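Local coordinates for UPF0053 protein HI_0107 (Haemophilus influenzae, PDB 3LAE) that is of unknown function but belongs to a family of CBS-domain membrane proteins that may bind flavin adenine dinucleotide; this is its transporter-associated domain, at residues C56-T64 against I73-L81. Numbering follows the deposited sequence.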
loop_
_atom_site.group_PDB
_atom_site.type_symbol
_atom_site.label_atom_id
_atom_site.label_comp_id
_atom_site.label_asym_id
_atom_site.label_seq_id
_atom_site.Cartn_x
_atom_site.Cartn_y
_atom_site.Cartn_z
ATOM N N CYS A 56 -2.676 -5.850 8.052
ATOM C CA CYS A 56 -1.538 -6.723 7.799
ATOM C C CYS A 56 -0.244 -5.944 7.961
ATOM O O CYS A 56 -0.241 -4.719 7.867
ATOM C CB CYS A 56 -1.600 -7.282 6.375
ATOM S SG CYS A 56 -2.794 -8.614 6.101
ATOM N N GLU A 57 0.851 -6.659 8.157
ATOM C CA GLU A 57 2.168 -6.048 8.215
ATOM C C GLU A 57 2.993 -6.526 7.017
ATOM O O GLU A 57 3.088 -7.731 6.776
ATOM C CB GLU A 57 2.867 -6.409 9.538
ATOM C CG GLU A 57 2.277 -5.719 10.788
ATOM C CD GLU A 57 1.302 -6.591 11.586
ATOM O OE1 GLU A 57 1.568 -7.800 11.758
ATOM O OE2 GLU A 57 0.272 -6.061 12.067
ATOM N N ILE A 58 3.582 -5.585 6.287
ATOM C CA ILE A 58 4.454 -5.915 5.163
ATOM C C ILE A 58 5.605 -4.930 5.103
ATOM O O ILE A 58 5.385 -3.715 5.046
ATOM C CB ILE A 58 3.718 -5.852 3.801
ATOM C CG1 ILE A 58 2.532 -6.817 3.760
ATOM C CG2 ILE A 58 4.678 -6.182 2.666
ATOM C CD1 ILE A 58 1.751 -6.759 2.463
ATOM N N ASP A 59 6.831 -5.446 5.125
ATOM C CA ASP A 59 8.008 -4.629 4.837
ATOM C C ASP A 59 8.078 -3.345 5.657
ATOM O O ASP A 59 8.353 -2.274 5.116
ATOM C CB ASP A 59 8.061 -4.270 3.350
ATOM C CG ASP A 59 8.255 -5.480 2.467
ATOM O OD1 ASP A 59 8.065 -5.344 1.246
ATOM O OD2 ASP A 59 8.585 -6.570 2.989
ATOM N N GLY A 60 7.821 -3.451 6.956
ATOM C CA GLY A 60 7.962 -2.311 7.851
ATOM C C GLY A 60 6.748 -1.406 7.916
ATOM O O GLY A 60 6.794 -0.350 8.573
ATOM N N LEU A 61 5.665 -1.809 7.251
ATOM C CA LEU A 61 4.431 -1.032 7.264
ATOM C C LEU A 61 3.267 -1.804 7.874
ATOM O O LEU A 61 3.127 -3.007 7.654
ATOM C CB LEU A 61 4.046 -0.626 5.849
ATOM C CG LEU A 61 5.054 0.189 5.029
ATOM C CD1 LEU A 61 4.434 0.519 3.686
ATOM C CD2 LEU A 61 5.469 1.456 5.778
ATOM N N LEU A 62 2.433 -1.088 8.623
ATOM C CA LEU A 62 1.178 -1.625 9.131
ATOM C C LEU A 62 0.069 -1.074 8.250
ATOM O O LEU A 62 -0.174 0.143 8.197
ATOM C CB LEU A 62 0.984 -1.183 10.578
ATOM C CG LEU A 62 -0.318 -1.595 11.266
ATOM C CD1 LEU A 62 -0.395 -3.111 11.375
ATOM C CD2 LEU A 62 -0.375 -0.955 12.637
ATOM N N ILE A 63 -0.600 -1.976 7.547
ATOM C CA ILE A 63 -1.476 -1.605 6.455
ATOM C C ILE A 63 -2.904 -2.025 6.754
ATOM O O ILE A 63 -3.142 -3.142 7.213
ATOM C CB ILE A 63 -1.020 -2.327 5.168
ATOM C CG1 ILE A 63 0.409 -1.919 4.800
ATOM C CG2 ILE A 63 -1.977 -2.049 4.026
ATOM C CD1 ILE A 63 1.063 -2.861 3.776
ATOM N N THR A 64 -3.851 -1.130 6.496
ATOM C CA THR A 64 -5.268 -1.442 6.617
ATOM C C THR A 64 -5.896 -1.280 5.245
ATOM O O THR A 64 -5.827 -0.203 4.643
ATOM C CB THR A 64 -5.978 -0.499 7.620
ATOM O OG1 THR A 64 -5.327 -0.592 8.897
ATOM C CG2 THR A 64 -7.454 -0.889 7.791
ATOM N N ILE A 73 -6.506 -4.016 -4.803
ATOM C CA ILE A 73 -6.534 -3.045 -3.718
ATOM C C ILE A 73 -6.567 -1.664 -4.343
ATOM O O ILE A 73 -5.676 -1.298 -5.118
ATOM C CB ILE A 73 -5.297 -3.136 -2.814
ATOM C CG1 ILE A 73 -5.328 -4.414 -1.973
ATOM C CG2 ILE A 73 -5.221 -1.918 -1.896
ATOM C CD1 ILE A 73 -4.826 -5.629 -2.698
ATOM N N LYS A 74 -7.609 -0.905 -4.015
ATOM C CA LYS A 74 -7.762 0.457 -4.530
ATOM C C LYS A 74 -7.184 1.502 -3.582
ATOM O O LYS A 74 -6.544 2.458 -4.016
ATOM C CB LYS A 74 -9.235 0.764 -4.821
ATOM C CG LYS A 74 -9.800 -0.046 -5.968
ATOM C CD LYS A 74 -9.208 0.417 -7.282
ATOM C CE LYS A 74 -9.817 -0.341 -8.454
ATOM N NZ LYS A 74 -9.214 0.087 -9.748
ATOM N N GLN A 75 -7.416 1.334 -2.286
ATOM C CA GLN A 75 -6.898 2.279 -1.293
ATOM C C GLN A 75 -6.533 1.539 -0.025
ATOM O O GLN A 75 -7.253 0.626 0.409
ATOM C CB GLN A 75 -7.933 3.377 -0.960
ATOM C CG GLN A 75 -8.254 4.310 -2.145
ATOM C CD GLN A 75 -9.031 5.558 -1.761
ATOM O OE1 GLN A 75 -9.030 5.983 -0.608
ATOM N NE2 GLN A 75 -9.691 6.160 -2.744
ATOM N N ALA A 76 -5.430 1.947 0.590
ATOM C CA ALA A 76 -5.008 1.389 1.864
ATOM C C ALA A 76 -4.467 2.479 2.781
ATOM O O ALA A 76 -3.822 3.423 2.330
ATOM C CB ALA A 76 -3.940 0.305 1.651
ATOM N N LYS A 77 -4.715 2.328 4.074
ATOM C CA LYS A 77 -4.126 3.181 5.096
ATOM C C LYS A 77 -2.801 2.570 5.497
ATOM O O LYS A 77 -2.689 1.337 5.638
ATOM C CB LYS A 77 -5.064 3.223 6.305
ATOM C CG LYS A 77 -4.465 3.796 7.546
ATOM C CD LYS A 77 -5.468 3.667 8.708
ATOM C CE LYS A 77 -4.813 3.912 10.048
ATOM N NZ LYS A 77 -5.808 3.727 11.158
ATOM N N VAL A 78 -1.795 3.418 5.692
ATOM C CA VAL A 78 -0.452 2.955 6.015
ATOM C C VAL A 78 0.141 3.709 7.195
ATOM O O VAL A 78 0.077 4.944 7.252
ATOM C CB VAL A 78 0.490 3.152 4.803
ATOM C CG1 VAL A 78 1.922 2.765 5.149
ATOM C CG2 VAL A 78 -0.009 2.334 3.635
ATOM N N VAL A 79 0.674 2.966 8.155
ATOM C CA VAL A 79 1.450 3.523 9.256
ATOM C C VAL A 79 2.814 2.832 9.289
ATOM O O VAL A 79 2.901 1.636 9.007
ATOM C CB VAL A 79 0.749 3.273 10.607
ATOM C CG1 VAL A 79 1.597 3.799 11.746
ATOM C CG2 VAL A 79 -0.637 3.902 10.625
ATOM N N LYS A 80 3.862 3.560 9.646
ATOM C CA LYS A 80 5.193 2.971 9.737
ATOM C C LYS A 80 5.358 2.172 11.030
ATOM O O LYS A 80 4.903 2.592 12.103
ATOM C CB LYS A 80 6.261 4.061 9.660
ATOM C CG LYS A 80 7.687 3.541 9.593
ATOM C CD LYS A 80 8.055 3.127 8.183
ATOM C CE LYS A 80 9.569 3.032 8.018
ATOM N NZ LYS A 80 9.963 2.632 6.637
ATOM N N LEU A 81 6.001 1.016 10.919
ATOM C CA LEU A 81 6.331 0.198 12.076
ATOM C C LEU A 81 7.684 0.580 12.645
ATOM O O LEU A 81 8.413 1.402 12.097
ATOM C CB LEU A 81 6.352 -1.279 11.709
ATOM C CG LEU A 81 5.002 -1.958 11.515
ATOM C CD1 LEU A 81 5.240 -3.381 11.051
ATOM C CD2 LEU A 81 4.174 -1.933 12.804
ATOM O OXT LEU A 81 8.067 0.050 13.684
HETATM O O HOH W 1 9.295 0.378 5.078
#
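L62 pairs with V79 through two backbone hydrogen bonds, L62 N to V79 O at 2.8 Å and V79 N to L62 O at 2.9 Å, at the middle of an antiparallel strand pair. T64 and K77 form the next hydrogen-bonded pair in the same reciprocal way, while L61–K80 and I63–V78 are the non-hydrogen-bonded pairs. A fifth bond, L81 N to G60 O at 2.8 Å, carries the pairing to the C-terminal residue. Between these bonds the CA-H groups of I63 and V78 also lean on carbonyl oxygens across the pair, I63 CA lying 3.3 Å from K77 O.

Apolar contacts fall on both faces of the sheet. On the face of L61, I63 and V78, both methyls of L61 meet CG1 of V78, with CD1 at 3.7 Å, and CD2 also rests against CD of K80 in one of that lysine's two conformers; further along, I63 CG2 reaches A76 CB at 3.9 Å. V78 CG1, anti to its own nitrogen (chi1 176°), is the branch that meets L61. On the face of L62, L81 brings its CD2 methyl to L62 CB at 4.0 Å.

In the same conformer of K80, one water joins its charged end to the type I' turn of residues 58–61, donating to D59 O and accepting from K80 NZ, 2.8 Å away.

Strands 61–69 and 72–80 form a beta hairpin within the antiparallel sheet, flanked by 55–58 beside 61–69 and by 11–14 beside 72–80; the type I' turn joins 55–58 to 61–69. F38 of helix 38–45 packs on I63 and A76, while L30 and W28, from loops, cover L61 and V78 respectively.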